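Local structure of KLLA0C04147p (Kluyveromyces lactis, 5H2D) at residues A77-Y82 and W161-E166. The protein binds ergosterol through its oxysterol-binding (ORD) domain, the part present here, and probably transfers sterols between membranes. Numbering follows the deposited sequence.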
ATOM      1  N   ALA A  77      -2.447  -2.282   1.051  1.00  9.69           N
ATOM      2  CA  ALA A  77      -1.723  -3.399   1.651  1.00 10.53           C
ATOM      3  C   ALA A  77      -0.653  -3.970   0.728  1.00 10.35           C
ATOM      4  O   ALA A  77       0.280  -4.624   1.211  1.00 11.17           O
ATOM      5  CB  ALA A  77      -2.703  -4.506   2.055  1.00 11.49           C
ATOM      6  N   GLU A  78      -0.757  -3.750  -0.590  1.00  9.88           N
ATOM      7  CA  GLU A  78       0.298  -4.204  -1.483  1.00  9.29           C
ATOM      8  C   GLU A  78       1.617  -3.464  -1.263  1.00 11.82           C
ATOM      9  O   GLU A  78       2.634  -3.876  -1.832  1.00 11.81           O
ATOM     10  CB  GLU A  78      -0.174  -4.091  -2.943  1.00 10.73           C
ATOM     11  CG  GLU A  78      -1.345  -5.049  -3.238  1.00 10.64           C
ATOM     12  CD  GLU A  78      -1.788  -5.080  -4.701  1.00 12.22           C
ATOM     13  OE1 GLU A  78      -0.948  -5.324  -5.599  1.00 14.21           O
ATOM     14  OE2 GLU A  78      -2.999  -4.896  -4.956  1.00 13.81           O
ATOM     15  N   ASP A  79       1.627  -2.401  -0.447  1.00 10.53           N
ATOM     16  CA  ASP A  79       2.888  -1.825   0.025  1.00 10.68           C
ATOM     17  C   ASP A  79       3.771  -2.887   0.656  1.00 10.90           C
ATOM     18  O   ASP A  79       5.004  -2.756   0.670  1.00 12.84           O
ATOM     19  CB  ASP A  79       2.668  -0.751   1.099  1.00 10.68           C
ATOM     20  CG  ASP A  79       2.117   0.556   0.578  1.00 11.60           C
ATOM     21  OD1 ASP A  79       2.118   0.810  -0.651  1.00 12.87           O
ATOM     22  OD2 ASP A  79       1.672   1.339   1.458  1.00 13.08           O
ATOM     23  N   LEU A  80       3.157  -3.933   1.196  1.00  9.67           N
ATOM     24  CA  LEU A  80       3.864  -4.911   2.016  1.00 13.78           C
ATOM     25  C   LEU A  80       4.392  -6.101   1.232  1.00 11.88           C
ATOM     26  O   LEU A  80       4.954  -7.018   1.848  1.00 12.50           O
ATOM     27  CB  LEU A  80       2.931  -5.411   3.123  1.00 12.05           C
ATOM     28  CG  LEU A  80       2.392  -4.300   4.020  1.00 11.59           C
ATOM     29  CD1 LEU A  80       1.524  -4.890   5.113  1.00 14.54           C
ATOM     30  CD2 LEU A  80       3.554  -3.485   4.604  1.00 14.20           C
ATOM     31  N   GLU A  81       4.230  -6.128  -0.097  1.00 10.54           N
ATOM     32  CA  GLU A  81       4.572  -7.332  -0.849  1.00 10.06           C
ATOM     33  C   GLU A  81       6.018  -7.751  -0.605  1.00 12.18           C
ATOM     34  O   GLU A  81       6.310  -8.946  -0.479  1.00 13.53           O
ATOM     35  CB  GLU A  81       4.333  -7.123  -2.348  1.00 11.81           C
ATOM     36  CG  GLU A  81       4.661  -8.357  -3.166  1.00 11.29           C
ATOM     37  CD  GLU A  81       4.254  -8.230  -4.637  1.00 14.48           C
ATOM     38  OE1 GLU A  81       3.636  -7.211  -5.019  1.00 13.84           O
ATOM     39  OE2 GLU A  81       4.558  -9.148  -5.424  1.00 14.39           O
ATOM     40  N   TYR A  82       6.933  -6.789  -0.539  1.00 11.55           N
ATOM     41  CA  TYR A  82       8.356  -7.077  -0.354  1.00 12.18           C
ATOM     42  C   TYR A  82       8.853  -6.581   1.001  1.00 14.75           C
ATOM     43  O   TYR A  82       9.957  -6.050   1.119  1.00 13.58           O
ATOM     44  CB  TYR A  82       9.171  -6.464  -1.490  1.00 12.94           C
ATOM     45  CG  TYR A  82       8.714  -6.931  -2.861  1.00 12.35           C
ATOM     46  CD1 TYR A  82       9.224  -8.098  -3.430  1.00 12.77           C
ATOM     47  CD2 TYR A  82       7.773  -6.208  -3.592  1.00 12.79           C
ATOM     48  CE1 TYR A  82       8.816  -8.540  -4.686  1.00 14.43           C
ATOM     49  CE2 TYR A  82       7.365  -6.636  -4.851  1.00 12.86           C
ATOM     50  CZ  TYR A  82       7.870  -7.803  -5.389  1.00 15.27           C
ATOM     51  OH  TYR A  82       7.450  -8.212  -6.637  1.00 14.25           O
ATOM     52  N   TRP A 161       9.836  -3.577  12.877  1.00 16.15           N
ATOM     53  CA  TRP A 161       9.459  -2.372  12.148  1.00 15.44           C
ATOM     54  C   TRP A 161       7.951  -2.171  12.235  1.00 13.06           C
ATOM     55  O   TRP A 161       7.190  -3.134  12.359  1.00 14.57           O
ATOM     56  CB  TRP A 161       9.886  -2.433  10.670  1.00 16.03           C
ATOM     57  CG  TRP A 161       9.413  -3.676   9.947  1.00 15.55           C
ATOM     58  CD1 TRP A 161      10.106  -4.841   9.782  1.00 17.17           C
ATOM     59  CD2 TRP A 161       8.149  -3.870   9.290  1.00 16.78           C
ATOM     60  NE1 TRP A 161       9.358  -5.750   9.072  1.00 17.83           N
ATOM     61  CE2 TRP A 161       8.150  -5.179   8.759  1.00 15.71           C
ATOM     62  CE3 TRP A 161       7.024  -3.065   9.102  1.00 17.56           C
ATOM     63  CZ2 TRP A 161       7.062  -5.702   8.052  1.00 15.45           C
ATOM     64  CZ3 TRP A 161       5.943  -3.587   8.396  1.00 14.78           C
ATOM     65  CH2 TRP A 161       5.968  -4.893   7.889  1.00 14.08           C
ATOM     66  N   ASP A 162       7.541  -0.908  12.187  1.00 15.73           N
ATOM     67  CA  ASP A 162       6.146  -0.525  12.020  1.00 16.18           C
ATOM     68  C   ASP A 162       6.025   0.304  10.751  1.00 16.49           C
ATOM     69  O   ASP A 162       7.006   0.864  10.253  1.00 15.37           O
ATOM     70  CB  ASP A 162       5.629   0.293  13.209  1.00 16.11           C
ATOM     71  CG  ASP A 162       5.843  -0.401  14.534  1.00 17.65           C
ATOM     72  OD1 ASP A 162       5.637  -1.632  14.614  1.00 18.67           O
ATOM     73  OD2 ASP A 162       6.249   0.304  15.488  1.00 26.00           O
ATOM     74  N   PHE A 163       4.804   0.395  10.226  1.00 11.46           N
ATOM     75  CA  PHE A 163       4.558   1.154   9.000  1.00 13.00           C
ATOM     76  C   PHE A 163       3.117   1.631   9.031  1.00 12.08           C
ATOM     77  O   PHE A 163       2.198   0.809   9.052  1.00 12.45           O
ATOM     78  CB  PHE A 163       4.815   0.302   7.753  1.00 14.36           C
ATOM     79  CG  PHE A 163       4.653   1.046   6.446  1.00 11.84           C
ATOM     80  CD1 PHE A 163       5.261   2.283   6.240  1.00 14.00           C
ATOM     81  CD2 PHE A 163       3.955   0.470   5.393  1.00 14.95           C
ATOM     82  CE1 PHE A 163       5.132   2.952   5.013  1.00 15.50           C
ATOM     83  CE2 PHE A 163       3.837   1.129   4.179  1.00 15.55           C
ATOM     84  CZ  PHE A 163       4.418   2.370   3.992  1.00 15.10           C
ATOM     85  N   PHE A 164       2.907   2.942   9.000  1.00 12.03           N
ATOM     86  CA  PHE A 164       1.542   3.450   9.020  1.00 12.67           C
ATOM     87  C   PHE A 164       1.469   4.750   8.239  1.00 13.28           C
ATOM     88  O   PHE A 164       2.477   5.430   8.018  1.00 13.70           O
ATOM     89  CB  PHE A 164       1.018   3.640  10.458  1.00 13.56           C
ATOM     90  CG  PHE A 164       1.751   4.695  11.269  1.00 15.62           C
ATOM     91  CD1 PHE A 164       1.362   6.027  11.214  1.00 15.25           C
ATOM     92  CD2 PHE A 164       2.778   4.335  12.137  1.00 16.05           C
ATOM     93  CE1 PHE A 164       2.017   6.998  11.991  1.00 17.80           C
ATOM     94  CE2 PHE A 164       3.430   5.308  12.915  1.00 19.30           C
ATOM     95  CZ  PHE A 164       3.040   6.620  12.835  1.00 19.66           C
ATOM     96  N   GLY A 165       0.266   5.083   7.795  1.00 11.85           N
ATOM     97  CA  GLY A 165       0.108   6.355   7.115  1.00 12.19           C
ATOM     98  C   GLY A 165      -1.299   6.536   6.609  1.00 13.75           C
ATOM     99  O   GLY A 165      -2.202   5.740   6.891  1.00 11.49           O
ATOM    100  N   GLU A 166      -1.480   7.637   5.882  1.00 10.07           N
ATOM    101  CA  GLU A 166      -2.777   8.050   5.371  1.00 12.00           C
ATOM    102  C   GLU A 166      -2.782   7.893   3.860  1.00 12.98           C
ATOM    103  O   GLU A 166      -1.913   8.440   3.179  1.00 10.76           O
ATOM    104  CB  GLU A 166      -3.061   9.510   5.738  1.00 10.62           C
ATOM    105  CG  GLU A 166      -4.377  10.057   5.204  1.00 14.39           C
ATOM    106  CD  GLU A 166      -4.547  11.544   5.491  1.00 17.68           C
ATOM    107  OE1 GLU A 166      -5.530  11.921   6.155  1.00 18.64           O
ATOM    108  OE2 GLU A 166      -3.694  12.340   5.053  1.00 20.87           O
TER
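F163 meets D79 and L80 through CD2, CE2 and CZ of its ring, and no hydrogen bond joins the two segments. D79 meets F163 at the ring edge. Carboxylate oxygen D79 OD2 lies near the ring plane, 3.5 Å from F163 CE2. The carboxylate and ring planes are 57° apart. D79 CB also touches, 3.8 Å from F163 CE2. F163 CG is anti to the backbone N (chi1 -177°), which carries the ring out from the strand to D79. D79 OD2 also forms a salt bridge with K205, and D79 belongs to the ergosterol pocket, where its side chain touches the bound sterol.

The apolar part centres on one methyl of L80. L80 CD2 is 4.1 Å from F163 CD2 and 4.3 Å from W161 CH2, and approaches both rings obliquely. With an alanine at position F163, D79 OD2 and L80 CD2 would lose their ring contact, and a gap is likely to open between them and the strand.

All four residues are buried. The 3-10 turn at 78-80, between helices 72-77 and 84-90, packs on strand 161-173, whose alternate residues W161 and F163 face it. L80 also touches strands 138-146 and 151-157, while W186 meets the F163 ring.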